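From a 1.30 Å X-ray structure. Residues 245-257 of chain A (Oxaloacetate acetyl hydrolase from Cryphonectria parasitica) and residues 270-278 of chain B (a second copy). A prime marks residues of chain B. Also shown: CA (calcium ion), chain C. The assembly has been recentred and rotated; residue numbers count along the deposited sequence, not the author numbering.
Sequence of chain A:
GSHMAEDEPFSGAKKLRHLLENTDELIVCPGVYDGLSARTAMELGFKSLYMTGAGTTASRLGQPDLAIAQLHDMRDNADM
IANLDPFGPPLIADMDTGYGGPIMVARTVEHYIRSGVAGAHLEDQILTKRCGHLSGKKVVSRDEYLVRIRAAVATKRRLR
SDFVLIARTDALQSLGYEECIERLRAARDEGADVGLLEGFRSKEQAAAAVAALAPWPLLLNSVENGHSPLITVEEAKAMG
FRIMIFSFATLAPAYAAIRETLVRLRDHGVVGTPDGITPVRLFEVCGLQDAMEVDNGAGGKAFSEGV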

# COMPACT_ATOMS: atom_id res chain seq x y z
N ILE A 245 18.78 17.79 13.31
CA ILE A 245 17.49 17.12 13.23
C ILE A 245 17.05 16.80 14.64
O ILE A 245 17.87 16.55 15.51
CB ILE A 245 17.51 15.90 12.30
CG1 ILE A 245 18.37 14.77 12.85
CG2 ILE A 245 17.99 16.34 10.90
CD1 ILE A 245 18.46 13.60 11.92
N PHE A 246 15.74 16.79 14.84
CA PHE A 246 15.19 16.56 16.15
C PHE A 246 14.30 15.32 16.25
O PHE A 246 13.08 15.40 16.06
CB PHE A 246 14.45 17.84 16.56
CG PHE A 246 15.37 18.99 16.82
CD1 PHE A 246 15.79 19.28 18.10
CD2 PHE A 246 15.82 19.77 15.78
CE1 PHE A 246 16.65 20.33 18.33
CE2 PHE A 246 16.72 20.80 16.01
CZ PHE A 246 17.12 21.09 17.29
N SER A 247 14.94 14.20 16.54
CA SER A 247 14.27 12.91 16.71
C SER A 247 13.39 13.00 17.96
O SER A 247 13.78 13.50 19.00
CB SER A 247 15.27 11.78 16.83
OG SER A 247 16.07 11.74 15.67
N PHE A 248 12.19 12.48 17.83
CA PHE A 248 11.17 12.45 18.85
C PHE A 248 10.56 13.81 19.23
O PHE A 248 9.75 13.87 20.14
CB PHE A 248 11.67 11.71 20.11
CG PHE A 248 12.04 10.30 19.86
CD1 PHE A 248 13.36 9.94 19.64
CD2 PHE A 248 11.09 9.32 19.82
CE1 PHE A 248 13.70 8.62 19.38
CE2 PHE A 248 11.44 8.00 19.55
CZ PHE A 248 12.73 7.65 19.33
N ALA A 249 10.84 14.86 18.47
CA ALA A 249 10.33 16.19 18.79
C ALA A 249 8.83 16.28 18.77
O ALA A 249 8.27 17.13 19.44
CB ALA A 249 10.86 17.23 17.84
N THR A 250 8.18 15.47 17.93
CA THR A 250 6.73 15.51 17.88
C THR A 250 6.07 14.25 18.40
O THR A 250 5.00 14.35 19.00
CB THR A 250 6.21 15.88 16.46
OG1 THR A 250 6.57 14.89 15.49
CG2 THR A 250 6.73 17.25 16.00
N LEU A 251 6.71 13.09 18.25
CA LEU A 251 6.11 11.84 18.73
C LEU A 251 5.98 11.84 20.25
O LEU A 251 4.96 11.43 20.80
CB LEU A 251 6.97 10.64 18.28
CG LEU A 251 6.32 9.27 18.44
CD1 LEU A 251 5.29 9.03 17.36
CD2 LEU A 251 7.34 8.20 18.36
N ALA A 252 7.01 12.32 20.94
CA ALA A 252 7.02 12.37 22.42
C ALA A 252 5.93 13.25 23.02
O ALA A 252 5.14 12.77 23.83
CB ALA A 252 8.42 12.72 22.96
N PRO A 253 5.84 14.51 22.62
CA PRO A 253 4.75 15.30 23.20
C PRO A 253 3.38 14.80 22.75
O PRO A 253 2.44 14.94 23.52
CB PRO A 253 5.01 16.72 22.68
CG PRO A 253 5.90 16.52 21.45
CD PRO A 253 6.75 15.34 21.80
N ALA A 254 3.25 14.24 21.55
CA ALA A 254 1.94 13.73 21.13
C ALA A 254 1.55 12.62 22.13
O ALA A 254 0.41 12.58 22.59
CB ALA A 254 2.03 13.18 19.73
N TYR A 255 2.46 11.70 22.43
CA TYR A 255 2.14 10.64 23.36
C TYR A 255 1.72 11.18 24.72
O TYR A 255 0.73 10.76 25.28
CB TYR A 255 3.34 9.71 23.60
CG TYR A 255 3.12 8.76 24.76
CD1 TYR A 255 2.21 7.73 24.67
CD2 TYR A 255 3.78 8.92 25.96
CE1 TYR A 255 1.99 6.89 25.71
CE2 TYR A 255 3.56 8.06 27.03
CZ TYR A 255 2.67 7.05 26.89
OH TYR A 255 2.42 6.20 27.94
N ALA A 256 2.50 12.09 25.27
CA ALA A 256 2.16 12.60 26.59
C ALA A 256 0.78 13.22 26.65
O ALA A 256 0.05 13.05 27.65
CB ALA A 256 3.20 13.59 27.04
N ALA A 257 0.43 13.96 25.61
CA ALA A 257 -0.86 14.63 25.53
C ALA A 257 -2.01 13.64 25.33
O ALA A 257 -3.08 13.79 25.96
CB ALA A 257 -0.85 15.66 24.41
N VAL B 270 15.03 24.55 21.84
CA VAL B 270 14.96 23.31 22.59
C VAL B 270 13.54 22.76 22.47
O VAL B 270 12.56 23.50 22.34
CB VAL B 270 15.30 23.45 24.08
CG1 VAL B 270 16.72 23.95 24.24
CG2 VAL B 270 14.31 24.36 24.76
N VAL B 271 13.44 21.45 22.48
CA VAL B 271 12.15 20.73 22.38
C VAL B 271 11.45 20.80 23.73
O VAL B 271 10.26 21.09 23.83
CB VAL B 271 12.38 19.32 21.90
CG1 VAL B 271 11.12 18.46 21.96
CG2 VAL B 271 12.92 19.36 20.45
N GLY B 272 12.17 20.50 24.81
CA GLY B 272 11.59 20.60 26.13
C GLY B 272 10.49 19.69 26.61
O GLY B 272 9.66 20.08 27.45
N THR B 273 10.53 18.45 26.16
CA THR B 273 9.54 17.48 26.56
C THR B 273 9.89 16.85 27.92
O THR B 273 11.05 16.57 28.18
CB THR B 273 9.45 16.34 25.52
OG1 THR B 273 9.26 16.89 24.21
CG2 THR B 273 8.34 15.37 25.84
N PRO B 274 8.89 16.69 28.80
CA PRO B 274 9.15 16.07 30.11
C PRO B 274 10.07 14.87 29.91
O PRO B 274 9.79 13.99 29.10
CB PRO B 274 7.77 15.71 30.60
CG PRO B 274 6.92 16.83 30.05
CD PRO B 274 7.49 17.15 28.71
N ASP B 275 11.09 14.78 30.76
CA ASP B 275 12.12 13.76 30.64
C ASP B 275 11.74 12.29 30.77
O ASP B 275 12.55 11.43 30.42
CB ASP B 275 13.33 14.11 31.53
CG ASP B 275 14.12 15.32 31.06
OD1 ASP B 275 13.76 15.94 30.04
OD2 ASP B 275 15.13 15.65 31.76
N GLY B 276 10.58 11.99 31.34
CA GLY B 276 10.19 10.59 31.43
C GLY B 276 9.63 10.05 30.13
O GLY B 276 9.43 8.85 30.05
N ILE B 277 9.41 10.90 29.13
CA ILE B 277 8.86 10.41 27.85
C ILE B 277 10.07 10.08 26.97
O ILE B 277 10.45 10.85 26.06
CB ILE B 277 7.96 11.41 27.18
CG1 ILE B 277 6.92 12.00 28.15
CG2 ILE B 277 7.30 10.73 25.99
CD1 ILE B 277 6.07 10.98 28.88
N THR B 278 10.71 8.98 27.30
CA THR B 278 11.92 8.49 26.61
C THR B 278 11.62 7.61 25.42
O THR B 278 10.51 7.11 25.27
CB THR B 278 12.76 7.63 27.59
OG1 THR B 278 11.92 6.53 27.99
CG2 THR B 278 13.26 8.43 28.83
CA CA C . 13.33 16.59 27.87
O HOH W 1 13.23 18.87 28.49
O HOH W 2 15.63 16.81 27.64

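The two stretches pack through apolar side chains, and no hydrogen bond crosses between them. Together they bury 385 Å² of surface. Chain A leaves a strand at Ser247, makes a type II turn from Phe246 to Ala249, and enters a helix at Leu251. The turn is closed by a weak hydrogen bond from Ala249 N to Phe246 O, 3.3 Å. Chain B has no regular helix or strand here. It runs along the turn and then the helix, with Val271′ nearest Ala249, Thr273′ nearest Pro253 and Ile277′ nearest Ala252 by CA position.

Val270′ points away from this stretch of chain A and makes no contact with it. Val271′ points toward it and fits against the turn. Its CG2 lies 3.7 Å from Phe246 CD1 and 3.9 Å from Ala249 CB. One methyl thus touches both an aromatic ring and an alanine methyl, and the approach to the ring is oblique. These are van der Waals contacts between buried groups.

Gly272′ takes a positive phi of 68°, a conformation that favours glycine. It does not touch this stretch of chain A.

Thr273′ faces two ways. Its side chain points toward the helix, where CG2 lies 3.9 Å from Ala252 CB and OG1 lies 3.8 Å from Pro253 CD. The latter is a packing contact, because the proline carbon offers no conventional hydrogen-bond donor. The carbonyl of Thr273′ instead binds the calcium ion, with O 2.3 Å from CA.

Pro274′ begins a type I turn that ends at Ile277′, closed by a hydrogen bond from Ile277′ N to Pro274′ O, 3.1 Å. Asp275′ lies within this turn and sends OD1 to the calcium ion, CA, at 2.3 Å. Water 1 O and water 2 O lie 2.4 and 2.3 Å from the calcium ion CA, and two atoms from elsewhere in the structure also bind it. The ion therefore ties Thr273′ to Asp275′ within chain B. Gly276′ makes no contact with this stretch of chain A.

Ile277′ has the largest area covered by the other stretch, 81 Å². It lies against the helix with both chi angles in m. Its CG2 is 3.8 Å from Ala252 CB, 3.7 Å from Ala252 O and 4.0 Å from Tyr255 CD2, meeting the tyrosine ring obliquely. Its CG1 is 4.2 Å from Ala256 CB. Ala252 O is already the acceptor for Ala256 N at 3.1 Å, so the methyl packs beside a helical hydrogen bond.

Thr278′ points away, and its side chain caps a helix that starts just beyond the stretch.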